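Local coordinates for cyclic AMP receptor protein (PDB 4EV0) that activates transcription from several promoters in a cyclic AMP-dependent manner, binding DNA as a homodimer of the Crp family, at residues L136-F139 and E140-R143; T175-E178 and T179-V183. All blocks are in the same frame, centred on the assembly; numbering follows the deposited sequence.

In the fold
Both contacts are helix starts, and they come in series along the chain. Contact 1 (136-143) leaves the long helix 114-135 through a short loop and opens helix 139-154, where the cyclic-nucleotide part of the subunit hands over to the winged helix-turn-helix part. Contact 2 (175-183) opens helix 177-189, the second helix of the predicted helix-turn-helix motif. Their centres lie about 10 Å apart, and they touch: Phe139 packs on Arg182, and Ala142 and Arg143 rest against Val183. The first helix after the hinge thus backs directly onto the one expected to read DNA, while both contacts also reach the second subunit.

Contact 1 of 2, residues L136-F139 and E140-R143; sequences LLSF and EEAR
The ring of Phe139 and the guanidinium of Arg143 are only 15° apart in plane, but the guanidinium lies beyond the ring and does not stack on it. What touches is the methylene stem of the arginine: CD of Arg143 comes obliquely to within 3.9 Å of CE2 of Phe139. Elsewhere round the ring, Arg182 and Ala186 of helix 177-189 pack against it. The arginine's charged end is held outside this turn, where NH2 forms a salt bridge with Glu190 and a hydrogen bond to O of Ala216, the C-terminal residue.

This is the N-capped start of helix 139-154, just past the hinge that joins the two domains of Crp-family regulators. Ser138 is the N-cap, with its OG placed between the backbone N and the carbonyl carbon (chi1 65°), facing the first turn. There OG accepts a weak bond from N of Glu141, long at 3.4 Å. The same hydroxyl donates to OE2 of Glu141; the modelled 2.4 Å between OG and OE2 is very short, and its exact length is doubtful. The Ser-x-x-Glu pattern is that of a capping box, though as modelled the carboxylate meets the serine hydroxyl and not its backbone N, so the reciprocal bond of a true capping box is not made. Glu141 also packs on Arg145 of the second subunit.

The regular helical bonds begin at once. Ala142 N reaches Ser138 O at 3.0 Å, and Arg143 N reaches Phe139 O at 2.8 Å.

Leu137, the residue before the cap, folds back over the turn to make a hydrophobic contact with Ala142. Its two methyls divide the work: CD1 lies 3.6 Å from CB of Glu141, whereas CD2 reaches CB of Ala142 at 4.0 Å.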
loop_
_atom_site.group_PDB
_atom_site.type_symbol
_atom_site.label_atom_id
_atom_site.label_comp_id
_atom_site.label_asym_id
_atom_site.label_seq_id
_atom_site.Cartn_x
_atom_site.Cartn_y
_atom_site.Cartn_z
ATOM N N LEU B 136 -1.652 7.565 3.112
ATOM C CA LEU B 136 -2.569 8.120 4.117
ATOM C C LEU B 136 -1.893 8.806 5.322
ATOM O O LEU B 136 -0.875 8.336 5.839
ATOM C CB LEU B 136 -3.548 7.032 4.575
ATOM C CG LEU B 136 -4.609 7.333 5.632
ATOM C CD1 LEU B 136 -5.889 6.598 5.289
ATOM C CD2 LEU B 136 -4.120 6.904 7.004
ATOM N N LEU B 137 -2.482 9.923 5.753
ATOM C CA LEU B 137 -1.996 10.716 6.886
ATOM C C LEU B 137 -3.160 11.489 7.509
ATOM O O LEU B 137 -4.011 12.014 6.782
ATOM C CB LEU B 137 -0.917 11.700 6.420
ATOM C CG LEU B 137 -0.352 12.737 7.408
ATOM C CD1 LEU B 137 0.494 12.092 8.516
ATOM C CD2 LEU B 137 0.449 13.810 6.669
ATOM N N SER B 138 -3.195 11.563 8.842
ATOM C CA SER B 138 -4.266 12.265 9.560
ATOM C C SER B 138 -4.299 13.753 9.220
ATOM O O SER B 138 -3.268 14.341 8.873
ATOM C CB SER B 138 -4.115 12.096 11.074
ATOM O OG SER B 138 -2.934 12.711 11.558
ATOM N N PHE B 139 -5.479 14.361 9.313
ATOM C CA PHE B 139 -5.606 15.784 9.045
ATOM C C PHE B 139 -4.711 16.576 9.983
ATOM O O PHE B 139 -4.030 17.516 9.571
ATOM C CB PHE B 139 -7.046 16.259 9.211
ATOM C CG PHE B 139 -7.191 17.757 9.144
ATOM C CD1 PHE B 139 -7.357 18.395 7.926
ATOM C CD2 PHE B 139 -7.146 18.530 10.300
ATOM C CE1 PHE B 139 -7.486 19.770 7.864
ATOM C CE2 PHE B 139 -7.270 19.911 10.244
ATOM C CZ PHE B 139 -7.443 20.526 9.029
ATOM N N GLU B 140 -4.728 16.187 11.248
ATOM C CA GLU B 140 -3.986 16.886 12.281
ATOM C C GLU B 140 -2.486 17.013 11.980
ATOM O O GLU B 140 -1.916 18.106 12.068
ATOM C CB GLU B 140 -4.196 16.173 13.614
ATOM C CG GLU B 140 -3.287 16.645 14.733
ATOM C CD GLU B 140 -3.216 15.647 15.892
ATOM O OE1 GLU B 140 -3.420 14.426 15.654
ATOM O OE2 GLU B 140 -2.956 16.088 17.040
ATOM N N GLU B 141 -1.853 15.893 11.640
ATOM C CA GLU B 141 -0.434 15.887 11.313
ATOM C C GLU B 141 -0.161 16.600 9.973
ATOM O O GLU B 141 0.863 17.291 9.814
ATOM C CB GLU B 141 0.089 14.464 11.255
ATOM C CG GLU B 141 0.052 13.728 12.567
ATOM C CD GLU B 141 0.152 12.221 12.381
ATOM O OE1 GLU B 141 1.170 11.643 12.819
ATOM O OE2 GLU B 141 -0.779 11.629 11.786
ATOM N N ALA B 142 -1.080 16.439 9.026
ATOM C CA ALA B 142 -1.015 17.195 7.786
ATOM C C ALA B 142 -0.951 18.702 8.099
ATOM O O ALA B 142 -0.157 19.425 7.519
ATOM C CB ALA B 142 -2.208 16.847 6.872
ATOM N N ARG B 143 -1.756 19.145 9.058
ATOM C CA ARG B 143 -1.813 20.548 9.454
ATOM C C ARG B 143 -0.455 21.064 9.957
ATOM O O ARG B 143 0.048 22.074 9.469
ATOM C CB ARG B 143 -2.901 20.724 10.514
ATOM C CG ARG B 143 -3.125 22.139 10.952
ATOM C CD ARG B 143 -4.512 22.286 11.582
ATOM N NE ARG B 143 -4.655 23.578 12.246
ATOM C CZ ARG B 143 -4.300 23.798 13.507
ATOM N NH1 ARG B 143 -3.800 22.799 14.235
ATOM N NH2 ARG B 143 -4.451 25.008 14.043
#

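Contact 2 of 2, residues T175-E178 and T179-V183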
loop_
_atom_site.group_PDB
_atom_site.type_symbol
_atom_site.label_atom_id
_atom_site.label_comp_id
_atom_site.label_asym_id
_atom_site.label_seq_id
_atom_site.Cartn_x
_atom_site.Cartn_y
_atom_site.Cartn_z
ATOM N N THR B 175 2.922 16.235 1.251
ATOM C CA THR B 175 1.524 15.840 1.310
ATOM C C THR B 175 0.976 16.013 -0.086
ATOM O O THR B 175 1.701 16.467 -0.983
ATOM C CB THR B 175 0.715 16.757 2.237
ATOM O OG1 THR B 175 0.459 17.997 1.560
ATOM C CG2 THR B 175 1.473 17.030 3.554
ATOM N N SER B 176 -0.296 15.672 -0.278
ATOM C CA SER B 176 -0.932 15.864 -1.577
ATOM C C SER B 176 -1.355 17.321 -1.755
ATOM O O SER B 176 -1.477 18.070 -0.773
ATOM C CB SER B 176 -2.153 14.960 -1.727
ATOM O OG SER B 176 -3.255 15.474 -1.010
ATOM N N ARG B 177 -1.567 17.718 -3.010
ATOM C CA ARG B 177 -2.086 19.044 -3.326
ATOM C C ARG B 177 -3.452 19.250 -2.647
ATOM O O ARG B 177 -3.715 20.315 -2.065
ATOM C CB ARG B 177 -2.172 19.233 -4.855
ATOM C CG ARG B 177 -2.326 20.690 -5.364
ATOM C CD ARG B 177 -3.791 21.122 -5.445
ATOM N NE ARG B 177 -4.658 20.021 -5.876
ATOM C CZ ARG B 177 -5.955 19.920 -5.571
ATOM N NH1 ARG B 177 -6.549 20.863 -4.840
ATOM N NH2 ARG B 177 -6.660 18.878 -6.004
ATOM N N GLU B 178 -4.295 18.219 -2.689
ATOM C CA GLU B 178 -5.633 18.303 -2.112
ATOM C C GLU B 178 -5.628 18.576 -0.610
ATOM O O GLU B 178 -6.426 19.373 -0.121
ATOM C CB GLU B 178 -6.456 17.047 -2.401
ATOM C CG GLU B 178 -7.883 17.152 -1.867
ATOM C CD GLU B 178 -8.642 15.836 -1.925
ATOM O OE1 GLU B 178 -8.036 14.812 -2.319
ATOM O OE2 GLU B 178 -9.843 15.830 -1.572
ATOM N N THR B 179 -4.744 17.917 0.130
ATOM C CA THR B 179 -4.725 18.134 1.576
ATOM C C THR B 179 -4.107 19.489 1.933
ATOM O O THR B 179 -4.491 20.100 2.933
ATOM C CB THR B 179 -4.070 16.969 2.378
ATOM O OG1 THR B 179 -2.834 16.580 1.770
ATOM C CG2 THR B 179 -5.010 15.764 2.441
ATOM N N VAL B 180 -3.170 19.964 1.108
ATOM C CA VAL B 180 -2.624 21.305 1.272
ATOM C C VAL B 180 -3.730 22.350 1.140
ATOM O O VAL B 180 -3.787 23.307 1.933
ATOM C CB VAL B 180 -1.447 21.614 0.292
ATOM C CG1 VAL B 180 -1.295 23.129 0.073
ATOM C CG2 VAL B 180 -0.136 21.027 0.821
ATOM N N SER B 181 -4.624 22.151 0.171
ATOM C CA SER B 181 -5.735 23.085 0.006
ATOM C C SER B 181 -6.672 22.978 1.197
ATOM O O SER B 181 -7.139 23.987 1.717
ATOM C CB SER B 181 -6.495 22.862 -1.308
ATOM O OG SER B 181 -5.646 23.061 -2.422
ATOM N N ARG B 182 -6.932 21.752 1.632
ATOM C CA ARG B 182 -7.766 21.527 2.807
ATOM C C ARG B 182 -7.185 22.226 4.034
ATOM O O ARG B 182 -7.897 22.902 4.769
ATOM C CB ARG B 182 -7.916 20.032 3.084
ATOM C CG ARG B 182 -8.754 19.277 2.060
ATOM C CD ARG B 182 -8.876 17.792 2.444
ATOM N NE ARG B 182 -9.453 17.613 3.782
ATOM C CZ ARG B 182 -9.283 16.528 4.536
ATOM N NH1 ARG B 182 -8.539 15.520 4.088
ATOM N NH2 ARG B 182 -9.849 16.453 5.741
ATOM N N VAL B 183 -5.884 22.055 4.241
ATOM C CA VAL B 183 -5.202 22.677 5.369
ATOM C C VAL B 183 -5.176 24.199 5.276
ATOM O O VAL B 183 -5.435 24.894 6.261
ATOM C CB VAL B 183 -3.754 22.162 5.515
ATOM C CG1 VAL B 183 -2.976 23.027 6.518
ATOM C CG2 VAL B 183 -3.756 20.702 5.942
#
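Ser176 and Thr179 turn their hydroxyls toward each other because each oxygen sits between its own backbone N and carbonyl carbon, chi1 77° and 47°. OG of Ser176 and OG1 of Thr179 are hydrogen-bonded at 3.0 Å, and either could donate. Ser176 is the N-cap of helix 177-189, the recognition helix of the predicted helix-turn-helix motif. Its carbonyl O is gripped twice, from opposite faces of the carbonyl plane: by N of Val180 at 3.2 Å, and by OG1 of Thr175 at 3.0 Å. That same OG1 presses on CG2 of Val180, 3.2 Å away.

A valine in place of Thr175 would probably cost the Ser176 carbonyl its hydroxyl donor on the face opposite Val180 N.

One turn on, NH1 of Arg177 makes a weak bond of 3.4 Å to OG of Ser181, which lies at the edge of the guanidinium, near its plane. The firmer partner of that hydroxyl is ND1 of His166 on helix 166-173. Polar hydroxyls thus tie the helix start to itself and to the preceding helix; a sulfate about 5 Å from the Ser181 side chain, probably from the crystallisation liquor, may hint at a surface that receives anions, in keeping with the predicted DNA-binding role.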